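Local coordinates for protein bifunctional autolysin (Staphylococcus aureus subsp. aureus Mu50, PDB 6FXO) that probably hydrolyses the glycan strands of bacterial peptidoglycan as a family 73 N-acetylglucosaminidase, the glycosidase half of a bifunctional autolysin, at residues 60-65 / 223-228. Residues are numbered along the deposited sequence; the frame is centred on the assembly and turned at random.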
loop_
_atom_site.group_PDB
_atom_site.type_symbol
_atom_site.label_atom_id
_atom_site.label_comp_id
_atom_site.label_asym_id
_atom_site.label_seq_id
_atom_site.Cartn_x
_atom_site.Cartn_y
_atom_site.Cartn_z
ATOM N N LEU A 60 12.851 -6.016 0.500
ATOM C CA LEU A 60 12.008 -6.617 -0.550
ATOM C C LEU A 60 10.909 -7.614 -0.058
ATOM O O LEU A 60 9.852 -7.626 -0.664
ATOM C CB LEU A 60 12.811 -7.263 -1.724
ATOM C CG LEU A 60 13.986 -6.502 -2.444
ATOM C CD1 LEU A 60 14.385 -7.285 -3.683
ATOM C CD2 LEU A 60 13.645 -5.132 -2.933
ATOM N N LYS A 61 11.122 -8.385 1.045
ATOM C CA LYS A 61 10.041 -9.287 1.439
ATOM C C LYS A 61 8.751 -8.542 1.843
ATOM O O LYS A 61 7.732 -9.166 1.927
ATOM C CB LYS A 61 10.429 -10.295 2.558
ATOM C CG LYS A 61 11.016 -9.700 3.869
ATOM C CD LYS A 61 11.553 -10.828 4.816
ATOM C CE LYS A 61 12.057 -10.354 6.178
ATOM N NZ LYS A 61 12.605 -11.454 7.060
ATOM N N TYR A 62 8.792 -7.190 2.045
ATOM C CA TYR A 62 7.563 -6.539 2.428
ATOM C C TYR A 62 6.458 -6.558 1.406
ATOM O O TYR A 62 5.335 -6.224 1.767
ATOM C CB TYR A 62 7.786 -5.209 3.250
ATOM C CG TYR A 62 8.197 -5.438 4.707
ATOM C CD1 TYR A 62 9.476 -5.877 5.027
ATOM C CD2 TYR A 62 7.284 -5.294 5.753
ATOM C CE1 TYR A 62 9.837 -6.179 6.328
ATOM C CE2 TYR A 62 7.640 -5.585 7.104
ATOM C CZ TYR A 62 8.904 -6.013 7.364
ATOM O OH TYR A 62 9.285 -6.185 8.676
ATOM N N GLN A 63 6.777 -6.950 0.104
ATOM C CA GLN A 63 5.768 -7.007 -0.934
ATOM C C GLN A 63 4.849 -8.195 -0.658
ATOM O O GLN A 63 3.785 -8.291 -1.238
ATOM C CB GLN A 63 6.351 -7.064 -2.365
ATOM C CG GLN A 63 7.191 -8.274 -2.761
ATOM C CD GLN A 63 8.001 -7.796 -3.955
ATOM O OE1 GLN A 63 7.466 -7.741 -5.138
ATOM N NE2 GLN A 63 9.322 -7.410 -3.646
ATOM N N PHE A 64 5.331 -9.109 0.143
ATOM C CA PHE A 64 4.565 -10.304 0.542
ATOM C C PHE A 64 3.845 -10.105 1.898
ATOM O O PHE A 64 3.175 -11.018 2.374
ATOM C CB PHE A 64 5.370 -11.562 0.525
ATOM C CG PHE A 64 6.252 -11.745 -0.678
ATOM C CD1 PHE A 64 5.700 -11.914 -1.980
ATOM C CD2 PHE A 64 7.627 -11.718 -0.548
ATOM C CE1 PHE A 64 6.517 -12.023 -3.042
ATOM C CE2 PHE A 64 8.442 -11.839 -1.660
ATOM C CZ PHE A 64 7.887 -11.990 -2.900
ATOM N N LEU A 65 4.041 -8.939 2.542
ATOM C CA LEU A 65 3.361 -8.722 3.814
ATOM C C LEU A 65 1.806 -8.647 3.536
ATOM O O LEU A 65 1.405 -7.967 2.601
ATOM C CB LEU A 65 3.813 -7.376 4.484
ATOM C CG LEU A 65 3.107 -6.918 5.760
ATOM C CD1 LEU A 65 3.717 -7.668 7.048
ATOM C CD2 LEU A 65 3.069 -5.362 5.900
ATOM N N ILE A 223 9.312 1.538 0.797
ATOM C CA ILE A 223 8.690 2.542 1.615
ATOM C C ILE A 223 7.969 1.967 2.824
ATOM O O ILE A 223 7.872 2.660 3.842
ATOM C CB ILE A 223 7.663 3.238 0.709
ATOM C CG1 ILE A 223 8.279 3.893 -0.532
ATOM C CG2 ILE A 223 6.840 4.222 1.465
ATOM C CD1 ILE A 223 7.038 4.260 -1.433
ATOM N N ILE A 224 7.448 0.768 2.732
ATOM C CA ILE A 224 6.714 0.154 3.845
ATOM C C ILE A 224 7.623 -0.299 4.899
ATOM O O ILE A 224 7.350 -0.120 6.071
ATOM C CB ILE A 224 5.789 -1.027 3.399
ATOM C CG1 ILE A 224 4.538 -0.560 2.672
ATOM C CG2 ILE A 224 5.431 -1.947 4.591
ATOM C CD1 ILE A 224 3.986 -1.723 1.912
ATOM N N LYS A 225 8.678 -0.917 4.486
ATOM C CA LYS A 225 9.593 -1.371 5.458
ATOM C C LYS A 225 10.182 -0.133 6.091
ATOM O O LYS A 225 10.512 -0.182 7.257
ATOM C CB LYS A 225 10.706 -2.200 4.816
ATOM C CG LYS A 225 11.726 -2.773 5.804
ATOM C CD LYS A 225 13.117 -2.177 5.592
ATOM C CE LYS A 225 14.228 -2.878 6.347
ATOM N NZ LYS A 225 15.578 -2.395 5.927
ATOM N N GLY A 226 10.227 1.006 5.367
ATOM C CA GLY A 226 10.814 2.198 5.987
ATOM C C GLY A 226 9.923 2.680 7.113
ATOM O O GLY A 226 10.415 3.067 8.176
ATOM N N TYR A 227 8.644 2.613 6.912
ATOM C CA TYR A 227 7.789 3.042 7.959
ATOM C C TYR A 227 7.873 2.051 9.122
ATOM O O TYR A 227 7.824 2.483 10.248
ATOM C CB TYR A 227 6.279 3.109 7.533
ATOM C CG TYR A 227 5.938 4.155 6.534
ATOM C CD1 TYR A 227 5.820 5.494 6.896
ATOM C CD2 TYR A 227 5.802 3.845 5.191
ATOM C CE1 TYR A 227 5.590 6.481 5.954
ATOM C CE2 TYR A 227 5.564 4.819 4.244
ATOM C CZ TYR A 227 5.455 6.138 4.627
ATOM O OH TYR A 227 5.191 7.110 3.705
ATOM N N TYR A 228 8.020 0.730 8.866
ATOM C CA TYR A 228 8.100 -0.243 9.917
ATOM C C TYR A 228 9.270 0.024 10.814
ATOM O O TYR A 228 9.117 -0.141 12.008
ATOM C CB TYR A 228 8.231 -1.707 9.401
ATOM C CG TYR A 228 6.910 -2.418 9.361
ATOM C CD1 TYR A 228 6.132 -2.440 8.188
ATOM C CD2 TYR A 228 6.416 -3.069 10.499
ATOM C CE1 TYR A 228 4.888 -3.084 8.166
ATOM C CE2 TYR A 228 5.170 -3.691 10.491
ATOM C CZ TYR A 228 4.412 -3.701 9.331
ATOM O OH TYR A 228 3.199 -4.352 9.364
#
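Y62, on the 3-10 turn 60-64, puts its ring against helix 216-231, where I224, K225 and Y228 meet it. The dense part lies between the two tyrosines. CE2 of Y62 sits over one face of the Y228 ring, offset toward its rim and 3.7 Å from CD1 of Y228. The rings meet at a slant, their planes 45° apart. Their centroids are separated by 5.1 Å.

I224 packs beside them: its CG2, anti to the backbone N, lies 4.0 Å from CD2 of Y62 and in plane at the edge of the Y228 ring. L65, just past the turn, meets Y228 tip to tip, with its CD2 3.7 Å from CE1 and 3.6 Å from OH of Y228.

K225 forms the more open border, being partly exposed where Y62, L65, I224 and Y228 are buried. CB of K225 lies over one face of the Y62 ring, 3.9 Å from CD1 of Y62, and CG of K225 also touches CD1 and CE1. The chain then bends at chi2 (-115°), which sets CD, and its end leads away from the turn, where NZ makes a long, weak ion pair with D229.

The two phenol oxygens find partners elsewhere: Y62 OH bonds the backbone N of G235, and Y228 OH bonds N105 and Q71. F238 of strand 237-242 meets the Y62 ring edge-to-face. Turn and helix, the latter in the lysozyme-clan glucosaminidase region, thus meet through apolar packing, with one carbon-to-hydroxyl approach at L65; hydrogen bonds at the far ends of both tyrosines fix where the rings reach, while the packing round them probably limits their rotation.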